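PDB 3O7B: ribosomal RNA small subunit methyltransferase Nep1 from Archaeoglobus fulgidus, which probably methylates N1 of a specific pseudouridine in 16S ribosomal RNA during ribosome biogenesis, using S-adenosyl-L-methionine as the methyl donor. Local coordinates for residues A35-I40 with V109-G114; P41-G46 with K76-R81; P48-D53 with S69-A74; K63-D68 with G85-V90. All coordinates share one frame; numbering follows the deposited sequence.

Contact 1. Residues A35-I40 with V109-G114; sequences ASLELI and VHTLNG
The carboxylate of Glu-38 and the amide of Asn-113 come together at the edge of this contact, their planes turned 64° apart and their side chains crossing at about a right angle. Glu-38 suits the place because its charge has a firmer partner in Arg-84, with which OE1 forms a salt bridge. Next to this pair comes a single parallel beta bridge between Ala-35 and Thr-111, where the neighbouring strands 28-35 and 105-111 of the methyltransferase's mixed sheet both end. Two backbone bonds make it: Ala-35 N gives its hydrogen to His-110 O at 2.8 Å, and Leu-112 N reaches Ala-35 O at 3.0 Å. Beyond the bridge the chains part, Thr-111 to Gly-114 forming a type I turn and 35-40 passing through an inverse gamma turn centred on Ser-36. Thr-111 suits the turn because its OG1, set between the backbone N and the carbonyl carbon (chi1 73°), accepts from Asn-113 N at 3.3 Å in an ST turn and also bonds to Glu-115. A valine here would probably leave Asn-113 N and Glu-115 without this oxygen, the turn then resting on its backbone bond, Gly-114 N to Thr-111 O. The same residue lays its CB 3.7 Å from Leu-37 O, a buried carbonyl with no polar partner. Leu-112 brings CD1 to the 35-40 segment, 3.8 Å from Ser-36 CA. On the side facing helix 87-98 the small Ala-35 allows close approach: its CB meets Val-109 CG1 at 3.5 Å.

Contact 2. Residues P41-G46 with K76-R81; sequences PQKIRG and KSLEFR
Ile-44 and Ser-77 make the nearest backbone approach, CA to CA 8.1 Å, so the 3-10 turn at 42-44 and the irregular loop 76-81 meet through side chains and not as paired chains. The turn is closed by Ile-44 N bonding to Pro-41 O at 3.2 Å, which sets Pro-41, Lys-43 and Ile-44 all toward the other loop. CD2 of Leu-78 meets all three. It touches Pro-41 CG at 3.9 Å and Ile-44 CG2 at 4.0 Å, and the leucine crosses both of those side chains at about a right angle. The third neighbour is the aliphatic part of Lys-43, whose CE lies 3.9 Å from Leu-78 CD2. Lysine suits this exposed position: its CG stands between the backbone N and the carbonyl carbon (chi1 68°), and from there the extended chain runs past the leucine to give NZ to Ser-77 O at 2.9 Å. That donor sits above the carbonyl plane, 51° out of it. The small Ser-77 lets Ile-44 come near, OG standing 3.7 Å from Ile-44 CG2. Arg-84, farther along the same loop as Leu-78, also touches Pro-41 and Leu-78. The chemistry is twofold: apolar groups pack around Leu-78 CD2, while the ammonium group of the exposed lysine ties down a carbonyl, its charge perhaps eased by the carboxylate of nearby Glu-79.

Contact 3. Residues P48-D53 with S69-A74; sequences PAVRAD and SKHHTA
Asp-53 crosses both Lys-70 and His-71 at about a right angle, reaching over from helix 48-57 to the short helical turn that holds the two. With CG anti to the backbone N (chi1 -166°), the side chain is sent toward these two residues; its CB stands at the imidazole edge, in the ring plane, while the carboxylate is turned 63° from the ring. The other neighbour, Lys-70, runs its extended chain across the aspartate, CD 3.7 Å from Asp-53 OD1. Its NZ stops 4.3 Å from Asp-53 OD1, beyond a salt bridge, and two waters fill the interval: one joins Asp-53 OD2 to Lys-70 NZ, the other Asp-53 OD1 to the same nitrogen. An alanine in place of Asp-53 would probably leave both waters without their acceptor and the lysine charge without its counterpart. A turn earlier in the helix the residues are small and apolar, as close approach demands: Val-50 CG2 meets Ala-74 CB at 3.6 Å, and Ala-49 CB abuts Thr-73 OG1 at 3.2 Å. A third water takes Ala-49 O and Lys-70 O as acceptors, at 2.9 and 2.7 Å. No direct hydrogen bond joins the two segments, so apolar packing at one end gives way to a solvent-separated ion pair at the other.

Contact 4. Residues K63-D68 with G85-V90; sequences KILLDD and GRPDIV
Gly-85 O accepts from Asp-68 N at 2.8 Å, almost straight (172°) and on a lone pair, and Asp-67 CA adds a weaker CH contact to the same oxygen at 3.4 Å. Gly-85 returns a similar contact from its own CA to Leu-66 O. Glycine suits the place on two counts: its phi is positive, and a CB would clash with Asp-68 N. Next comes Pro-87, whose CB slides past Leu-65 CD2 at 3.7 Å. Asp-67, just ahead of the helix at 68-71, suits an N-cap: OD1 bonds to Ser-69 N and OD2 to Tyr-129. The Arg-86 chain, bent at chi2 and chi3, turns back on Asp-88. It holds that carboxylate side-on, NE to OD1 at 2.9 Å and NH2 to OD2 at 3.0 Å, each oxygen using its syn lone pair and lying close to the guanidinium plane. Asp-68 reaches the arginine through a water that gives to OD2 and accepts from NH1, and its OD2 also pairs with Arg-81. Arg-127 of the second subunit packs on Arg-86 and Asp-88. The two-pronged grip fixes the rotation of the guanidinium, consistent with the rRNA-interaction site of this Nep1 methyltransferase, where Arg-86 is predicted to meet the substrate and Asp-88 to stabilise it; the Arg-86 side chain is about 10 Å from bound S-adenosylhomocysteine.

All four contacts belong to the excursion between strands 28-35 and 105-111, neighbours in the sheet. Contact 1 closes that excursion at the ends of these two central strands; contact 2 is nested within it and contact 3 within contact 2, while contact 4 alternates with both along the chain. Contacts 1 and 4, centres 9 Å apart, share the bonds of Ser-36 to Arg-86 and Glu-38 to Leu-66. Contacts 2 and 3 have their centres 11 Å apart and lie farther out, 21 and 23 Å from the centre of the chain. Leu-66 and His-71 join contact 4 to them, so the outlying helices 48-57 and 68-71 are tied back to the loop carrying the predicted rRNA-interacting arginine.

Contact 1. Residues A35-I40 with V109-G114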
# COMPACT_ATOMS: atom_id res chain seq x y z
N ALA A 35 -1.38 -2.68 -15.85
CA ALA A 35 -0.72 -3.11 -14.61
C ALA A 35 0.54 -3.88 -14.94
O ALA A 35 0.59 -4.70 -15.89
CB ALA A 35 -1.64 -3.92 -13.75
N SER A 36 1.58 -3.62 -14.16
CA SER A 36 2.91 -4.12 -14.39
C SER A 36 3.02 -5.53 -13.82
O SER A 36 3.72 -5.78 -12.81
CB SER A 36 3.90 -3.15 -13.74
OG SER A 36 5.23 -3.39 -14.15
N LEU A 37 2.30 -6.45 -14.46
CA LEU A 37 2.07 -7.78 -13.94
C LEU A 37 2.22 -8.77 -15.09
O LEU A 37 1.38 -8.84 -15.99
CB LEU A 37 0.66 -7.81 -13.38
CG LEU A 37 0.15 -8.82 -12.38
CD1 LEU A 37 0.88 -8.63 -11.06
CD2 LEU A 37 -1.32 -8.56 -12.22
N GLU A 38 3.32 -9.52 -15.06
CA GLU A 38 3.63 -10.51 -16.10
C GLU A 38 4.65 -11.50 -15.59
O GLU A 38 5.46 -11.19 -14.70
CB GLU A 38 4.16 -9.82 -17.37
CG GLU A 38 5.58 -9.28 -17.27
CD GLU A 38 5.94 -8.40 -18.44
OE1 GLU A 38 5.78 -8.88 -19.59
OE2 GLU A 38 6.37 -7.25 -18.22
N LEU A 39 4.65 -12.69 -16.19
CA LEU A 39 5.69 -13.66 -15.95
C LEU A 39 6.97 -13.27 -16.70
O LEU A 39 6.93 -12.46 -17.63
CB LEU A 39 5.22 -15.07 -16.35
CG LEU A 39 3.99 -15.58 -15.60
CD1 LEU A 39 3.55 -16.93 -16.15
CD2 LEU A 39 4.24 -15.64 -14.10
N ILE A 40 8.10 -13.82 -16.29
CA ILE A 40 9.37 -13.47 -16.92
C ILE A 40 9.29 -13.78 -18.43
O ILE A 40 8.97 -14.92 -18.80
CB ILE A 40 10.55 -14.21 -16.24
CG1 ILE A 40 10.73 -13.69 -14.79
CG2 ILE A 40 11.85 -13.98 -17.03
CD1 ILE A 40 11.75 -14.48 -13.96
N VAL A 109 -8.32 -5.82 -13.39
CA VAL A 109 -6.94 -5.45 -13.65
C VAL A 109 -6.67 -5.76 -15.12
O VAL A 109 -6.87 -6.89 -15.57
CB VAL A 109 -5.95 -6.22 -12.74
CG1 VAL A 109 -4.50 -5.90 -13.12
CG2 VAL A 109 -6.21 -5.89 -11.28
N HIS A 110 -6.27 -4.74 -15.88
CA HIS A 110 -5.82 -4.89 -17.25
C HIS A 110 -4.30 -4.85 -17.20
O HIS A 110 -3.74 -3.91 -16.61
CB HIS A 110 -6.43 -3.74 -18.06
CG HIS A 110 -5.70 -3.39 -19.32
ND1 HIS A 110 -5.93 -3.99 -20.54
CD2 HIS A 110 -4.79 -2.41 -19.54
CE1 HIS A 110 -5.16 -3.41 -21.45
NE2 HIS A 110 -4.46 -2.45 -20.87
N THR A 111 -3.64 -5.85 -17.74
CA THR A 111 -2.18 -5.90 -17.66
C THR A 111 -1.53 -5.21 -18.87
O THR A 111 -2.20 -4.93 -19.88
CB THR A 111 -1.64 -7.32 -17.56
OG1 THR A 111 -1.78 -7.95 -18.84
CG2 THR A 111 -2.38 -8.13 -16.51
N LEU A 112 -0.22 -4.97 -18.76
CA LEU A 112 0.57 -4.39 -19.85
C LEU A 112 0.47 -5.17 -21.13
O LEU A 112 0.69 -4.61 -22.20
CB LEU A 112 2.05 -4.35 -19.47
CG LEU A 112 2.49 -3.25 -18.53
CD1 LEU A 112 3.90 -3.56 -18.06
CD2 LEU A 112 2.42 -1.91 -19.26
N ASN A 113 0.19 -6.47 -21.01
CA ASN A 113 0.09 -7.35 -22.17
C ASN A 113 -1.34 -7.53 -22.67
O ASN A 113 -1.60 -8.35 -23.57
CB ASN A 113 0.77 -8.70 -21.87
CG ASN A 113 2.26 -8.54 -21.63
OD1 ASN A 113 2.82 -9.09 -20.67
ND2 ASN A 113 2.93 -7.78 -22.50
N GLY A 114 -2.26 -6.76 -22.09
CA GLY A 114 -3.66 -6.73 -22.54
C GLY A 114 -4.60 -7.76 -21.94
O GLY A 114 -5.77 -7.85 -22.34

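Contact 2. Residues P41-G46 with K76-R81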
# COMPACT_ATOMS: atom_id res chain seq x y z
N PRO A 41 9.52 -12.76 -19.29
CA PRO A 41 9.49 -12.98 -20.74
C PRO A 41 10.51 -14.00 -21.21
O PRO A 41 11.61 -14.11 -20.66
CB PRO A 41 9.82 -11.60 -21.32
CG PRO A 41 9.45 -10.64 -20.26
CD PRO A 41 9.79 -11.35 -18.98
N GLN A 42 10.12 -14.75 -22.24
CA GLN A 42 10.86 -15.88 -22.79
C GLN A 42 12.33 -15.56 -23.01
O GLN A 42 13.21 -16.33 -22.60
CB GLN A 42 10.23 -16.29 -24.12
CG GLN A 42 8.72 -15.98 -24.28
CD GLN A 42 8.38 -14.49 -24.16
OE1 GLN A 42 9.10 -13.61 -24.67
NE2 GLN A 42 7.28 -14.19 -23.47
N LYS A 43 12.59 -14.42 -23.65
CA LYS A 43 13.92 -14.10 -24.17
C LYS A 43 14.97 -13.75 -23.12
O LYS A 43 16.15 -13.65 -23.44
CB LYS A 43 13.81 -12.98 -25.21
CG LYS A 43 13.41 -11.62 -24.65
CD LYS A 43 13.39 -10.57 -25.75
CE LYS A 43 13.51 -9.17 -25.19
NZ LYS A 43 13.75 -8.18 -26.28
N ILE A 44 14.55 -13.56 -21.87
CA ILE A 44 15.50 -13.25 -20.79
C ILE A 44 15.60 -14.37 -19.74
O ILE A 44 16.30 -14.22 -18.73
CB ILE A 44 15.21 -11.86 -20.13
CG1 ILE A 44 13.88 -11.88 -19.34
CG2 ILE A 44 15.25 -10.74 -21.17
CD1 ILE A 44 13.73 -10.74 -18.36
N ARG A 45 14.94 -15.49 -20.00
CA ARG A 45 14.87 -16.60 -19.04
C ARG A 45 16.21 -17.30 -18.78
O ARG A 45 16.37 -17.99 -17.76
CB ARG A 45 13.80 -17.61 -19.45
CG ARG A 45 12.39 -17.08 -19.25
CD ARG A 45 11.32 -18.03 -19.72
NE ARG A 45 10.02 -17.36 -19.77
CZ ARG A 45 8.96 -17.78 -20.47
NH1 ARG A 45 9.03 -18.90 -21.20
NH2 ARG A 45 7.84 -17.09 -20.45
N GLY A 46 17.16 -17.11 -19.69
CA GLY A 46 18.50 -17.69 -19.57
C GLY A 46 19.52 -16.78 -18.92
O GLY A 46 20.65 -17.19 -18.67
N LYS A 76 17.44 -5.51 -19.38
CA LYS A 76 18.01 -4.45 -20.22
C LYS A 76 17.48 -4.45 -21.66
O LYS A 76 17.30 -3.38 -22.25
CB LYS A 76 19.55 -4.50 -20.20
CG LYS A 76 20.17 -4.14 -18.86
CD LYS A 76 21.65 -4.54 -18.81
CE LYS A 76 22.16 -4.59 -17.37
NZ LYS A 76 23.58 -5.03 -17.33
N SER A 77 17.20 -5.64 -22.20
CA SER A 77 16.77 -5.78 -23.59
C SER A 77 15.26 -5.71 -23.83
O SER A 77 14.80 -5.81 -24.96
CB SER A 77 17.29 -7.10 -24.16
OG SER A 77 16.66 -8.21 -23.54
N LEU A 78 14.48 -5.55 -22.76
CA LEU A 78 13.02 -5.55 -22.89
C LEU A 78 12.49 -4.26 -23.52
O LEU A 78 13.00 -3.18 -23.24
CB LEU A 78 12.36 -5.77 -21.53
CG LEU A 78 12.55 -7.11 -20.82
CD1 LEU A 78 11.70 -7.08 -19.55
CD2 LEU A 78 12.14 -8.28 -21.70
N GLU A 79 11.44 -4.38 -24.34
CA GLU A 79 10.70 -3.22 -24.84
C GLU A 79 9.85 -2.61 -23.73
O GLU A 79 9.48 -3.30 -22.78
CB GLU A 79 9.81 -3.60 -26.03
CG GLU A 79 10.58 -4.14 -27.24
CD GLU A 79 11.50 -3.11 -27.88
OE1 GLU A 79 11.10 -1.93 -28.02
OE2 GLU A 79 12.64 -3.48 -28.24
N PHE A 80 9.53 -1.32 -23.86
CA PHE A 80 8.81 -0.54 -22.84
C PHE A 80 9.22 -0.88 -21.41
O PHE A 80 8.37 -1.02 -20.50
CB PHE A 80 7.27 -0.55 -23.05
CG PHE A 80 6.66 -1.94 -23.16
CD1 PHE A 80 6.13 -2.58 -22.04
CD2 PHE A 80 6.54 -2.58 -24.40
CE1 PHE A 80 5.54 -3.86 -22.13
CE2 PHE A 80 5.96 -3.84 -24.51
CZ PHE A 80 5.46 -4.48 -23.37
N ARG A 81 10.53 -0.99 -21.20
CA ARG A 81 11.06 -1.52 -19.95
C ARG A 81 10.68 -0.65 -18.76
O ARG A 81 10.48 -1.16 -17.65
CB ARG A 81 12.57 -1.74 -20.02
CG ARG A 81 13.16 -2.44 -18.76
CD ARG A 81 13.81 -1.40 -17.89
NE ARG A 81 14.33 -1.88 -16.60
CZ ARG A 81 13.65 -1.85 -15.46
NH1 ARG A 81 12.39 -1.43 -15.42
NH2 ARG A 81 14.24 -2.26 -14.34

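Contact 3. Residues P48-D53 with S69-A74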
# COMPACT_ATOMS: atom_id res chain seq x y z
N PRO A 48 21.63 -14.92 -16.14
CA PRO A 48 22.09 -15.31 -14.80
C PRO A 48 21.27 -14.77 -13.62
O PRO A 48 21.10 -15.49 -12.64
CB PRO A 48 23.53 -14.76 -14.75
CG PRO A 48 23.68 -13.90 -15.96
CD PRO A 48 22.75 -14.45 -16.97
N ALA A 49 20.80 -13.53 -13.70
CA ALA A 49 19.97 -12.97 -12.62
C ALA A 49 18.65 -13.72 -12.49
O ALA A 49 18.13 -13.90 -11.39
CB ALA A 49 19.72 -11.49 -12.83
N VAL A 50 18.11 -14.16 -13.63
CA VAL A 50 16.87 -14.94 -13.66
C VAL A 50 17.11 -16.38 -13.19
O VAL A 50 16.32 -16.92 -12.42
CB VAL A 50 16.21 -14.89 -15.06
CG1 VAL A 50 15.09 -15.92 -15.19
CG2 VAL A 50 15.67 -13.51 -15.33
N ARG A 51 18.20 -16.99 -13.66
CA ARG A 51 18.56 -18.34 -13.22
C ARG A 51 18.84 -18.39 -11.72
O ARG A 51 18.46 -19.35 -11.04
CB ARG A 51 19.74 -18.88 -14.03
CG ARG A 51 19.36 -19.45 -15.39
CD ARG A 51 20.53 -20.19 -16.05
NE ARG A 51 20.95 -21.36 -15.28
CZ ARG A 51 20.58 -22.61 -15.52
NH1 ARG A 51 19.76 -22.89 -16.53
NH2 ARG A 51 21.02 -23.60 -14.76
N ALA A 52 19.49 -17.35 -11.20
CA ALA A 52 19.77 -17.24 -9.76
C ALA A 52 18.48 -17.15 -8.94
O ALA A 52 18.34 -17.82 -7.92
CB ALA A 52 20.66 -16.04 -9.48
N ASP A 53 17.53 -16.33 -9.40
CA ASP A 53 16.25 -16.21 -8.71
C ASP A 53 15.46 -17.52 -8.77
O ASP A 53 14.82 -17.89 -7.79
CB ASP A 53 15.41 -15.06 -9.27
CG ASP A 53 14.25 -14.69 -8.36
OD1 ASP A 53 14.44 -14.62 -7.12
OD2 ASP A 53 13.13 -14.48 -8.88
N SER A 69 13.07 -5.47 -8.76
CA SER A 69 13.95 -5.48 -7.58
C SER A 69 14.77 -6.77 -7.51
O SER A 69 15.72 -6.87 -6.71
CB SER A 69 13.16 -5.25 -6.28
OG SER A 69 12.73 -3.90 -6.19
N LYS A 70 14.40 -7.75 -8.33
CA LYS A 70 15.13 -9.01 -8.42
C LYS A 70 15.76 -9.22 -9.80
O LYS A 70 16.82 -9.85 -9.92
CB LYS A 70 14.19 -10.19 -8.15
CG LYS A 70 13.62 -10.23 -6.75
CD LYS A 70 12.72 -11.42 -6.56
CE LYS A 70 12.11 -11.43 -5.17
NZ LYS A 70 11.30 -12.66 -4.97
N HIS A 71 15.11 -8.70 -10.83
CA HIS A 71 15.45 -9.09 -12.21
C HIS A 71 16.02 -7.96 -13.05
O HIS A 71 16.18 -8.11 -14.27
CB HIS A 71 14.22 -9.66 -12.93
CG HIS A 71 13.49 -10.72 -12.17
ND1 HIS A 71 14.11 -11.80 -11.57
CD2 HIS A 71 12.17 -10.87 -11.92
CE1 HIS A 71 13.20 -12.57 -10.99
NE2 HIS A 71 12.01 -12.02 -11.19
N HIS A 72 16.32 -6.82 -12.42
CA HIS A 72 16.75 -5.61 -13.13
C HIS A 72 17.83 -5.88 -14.20
O HIS A 72 17.69 -5.45 -15.35
CB HIS A 72 17.29 -4.58 -12.15
CG HIS A 72 17.82 -3.35 -12.81
ND1 HIS A 72 19.17 -3.13 -13.02
CD2 HIS A 72 17.18 -2.28 -13.35
CE1 HIS A 72 19.34 -1.98 -13.64
NE2 HIS A 72 18.15 -1.44 -13.85
N THR A 73 18.89 -6.57 -13.81
CA THR A 73 20.02 -6.75 -14.73
C THR A 73 19.67 -7.62 -15.95
O THR A 73 20.31 -7.50 -16.99
CB THR A 73 21.27 -7.31 -14.02
OG1 THR A 73 20.98 -8.58 -13.46
CG2 THR A 73 21.70 -6.36 -12.92
N ALA A 74 18.66 -8.47 -15.81
CA ALA A 74 18.16 -9.29 -16.92
C ALA A 74 17.20 -8.53 -17.85
O ALA A 74 16.88 -9.02 -18.94
CB ALA A 74 17.49 -10.54 -16.39
O HOH W 1 17.91 -12.19 -9.02
O HOH W 2 10.93 -14.13 -7.47
O HOH W 3 13.51 -14.64 -4.70

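Contact 4. Residues K63-D68 with G85-V90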
# COMPACT_ATOMS: atom_id res chain seq x y z
N LYS A 63 7.64 -19.55 -14.70
CA LYS A 63 6.57 -19.51 -13.70
C LYS A 63 6.67 -18.31 -12.74
O LYS A 63 5.79 -18.11 -11.90
CB LYS A 63 6.57 -20.80 -12.88
CG LYS A 63 6.55 -22.10 -13.69
CD LYS A 63 5.29 -22.21 -14.53
CE LYS A 63 5.18 -23.60 -15.16
NZ LYS A 63 4.88 -24.64 -14.14
N ILE A 64 7.74 -17.53 -12.88
CA ILE A 64 8.06 -16.48 -11.90
C ILE A 64 7.58 -15.12 -12.41
O ILE A 64 7.70 -14.79 -13.59
CB ILE A 64 9.57 -16.46 -11.62
CG1 ILE A 64 9.98 -17.76 -10.90
CG2 ILE A 64 9.97 -15.23 -10.77
CD1 ILE A 64 11.48 -17.98 -10.82
N LEU A 65 6.99 -14.34 -11.49
CA LEU A 65 6.54 -12.99 -11.80
C LEU A 65 7.74 -12.06 -11.96
O LEU A 65 8.68 -12.08 -11.15
CB LEU A 65 5.61 -12.48 -10.69
CG LEU A 65 4.60 -11.38 -11.03
CD1 LEU A 65 3.45 -11.89 -11.92
CD2 LEU A 65 4.04 -10.83 -9.72
N LEU A 66 7.71 -11.25 -13.01
CA LEU A 66 8.76 -10.28 -13.26
C LEU A 66 8.74 -9.15 -12.22
O LEU A 66 7.69 -8.54 -11.98
CB LEU A 66 8.62 -9.72 -14.68
CG LEU A 66 9.76 -8.84 -15.19
CD1 LEU A 66 11.05 -9.64 -15.35
CD2 LEU A 66 9.38 -8.12 -16.49
N ASP A 67 9.89 -8.90 -11.61
CA ASP A 67 10.02 -7.99 -10.47
C ASP A 67 11.37 -7.34 -10.60
O ASP A 67 12.41 -8.01 -10.44
CB ASP A 67 9.93 -8.82 -9.17
CG ASP A 67 10.09 -7.98 -7.90
OD1 ASP A 67 10.64 -6.86 -7.93
OD2 ASP A 67 9.67 -8.47 -6.82
N ASP A 68 11.38 -6.05 -10.91
CA ASP A 68 12.66 -5.39 -11.18
C ASP A 68 13.56 -5.16 -9.97
O ASP A 68 14.72 -4.78 -10.13
CB ASP A 68 12.51 -4.15 -12.08
CG ASP A 68 12.23 -2.87 -11.32
OD1 ASP A 68 11.90 -2.89 -10.11
OD2 ASP A 68 12.35 -1.82 -11.98
N GLY A 85 7.96 -4.83 -14.55
CA GLY A 85 8.54 -5.40 -13.33
C GLY A 85 8.13 -4.73 -12.04
O GLY A 85 8.87 -4.80 -11.06
N ARG A 86 6.94 -4.14 -12.02
CA ARG A 86 6.47 -3.42 -10.80
C ARG A 86 5.10 -3.86 -10.28
O ARG A 86 4.18 -3.06 -10.21
CB ARG A 86 6.54 -1.91 -11.02
CG ARG A 86 7.97 -1.41 -11.25
CD ARG A 86 8.85 -1.47 -9.98
NE ARG A 86 8.20 -0.75 -8.89
CZ ARG A 86 8.20 0.57 -8.75
NH1 ARG A 86 8.86 1.35 -9.60
NH2 ARG A 86 7.53 1.12 -7.74
N PRO A 87 4.99 -5.13 -9.85
CA PRO A 87 3.71 -5.63 -9.34
C PRO A 87 3.31 -4.99 -8.00
O PRO A 87 2.14 -5.08 -7.61
CB PRO A 87 3.93 -7.14 -9.18
CG PRO A 87 5.44 -7.31 -9.11
CD PRO A 87 6.04 -6.16 -9.86
N ASP A 88 4.26 -4.32 -7.35
CA ASP A 88 3.96 -3.64 -6.08
C ASP A 88 2.91 -2.56 -6.26
O ASP A 88 2.11 -2.28 -5.35
CB ASP A 88 5.22 -3.01 -5.49
CG ASP A 88 5.92 -2.11 -6.47
OD1 ASP A 88 6.50 -2.66 -7.44
OD2 ASP A 88 5.89 -0.87 -6.28
N ILE A 89 2.88 -1.93 -7.43
CA ILE A 89 1.97 -0.81 -7.61
C ILE A 89 0.51 -1.28 -7.56
O ILE A 89 -0.31 -0.77 -6.77
CB ILE A 89 2.24 -0.04 -8.92
CG1 ILE A 89 3.63 0.59 -8.85
CG2 ILE A 89 1.17 1.02 -9.17
CD1 ILE A 89 4.13 1.12 -10.20
N VAL A 90 0.17 -2.27 -8.38
CA VAL A 90 -1.20 -2.73 -8.38
C VAL A 90 -1.55 -3.45 -7.06
O VAL A 90 -2.69 -3.39 -6.62
CB VAL A 90 -1.53 -3.58 -9.66
CG1 VAL A 90 -0.89 -4.95 -9.60
CG2 VAL A 90 -3.03 -3.69 -9.87
O HOH W 4 8.46 -4.55 -6.97
O HOH W 5 10.76 0.39 -11.85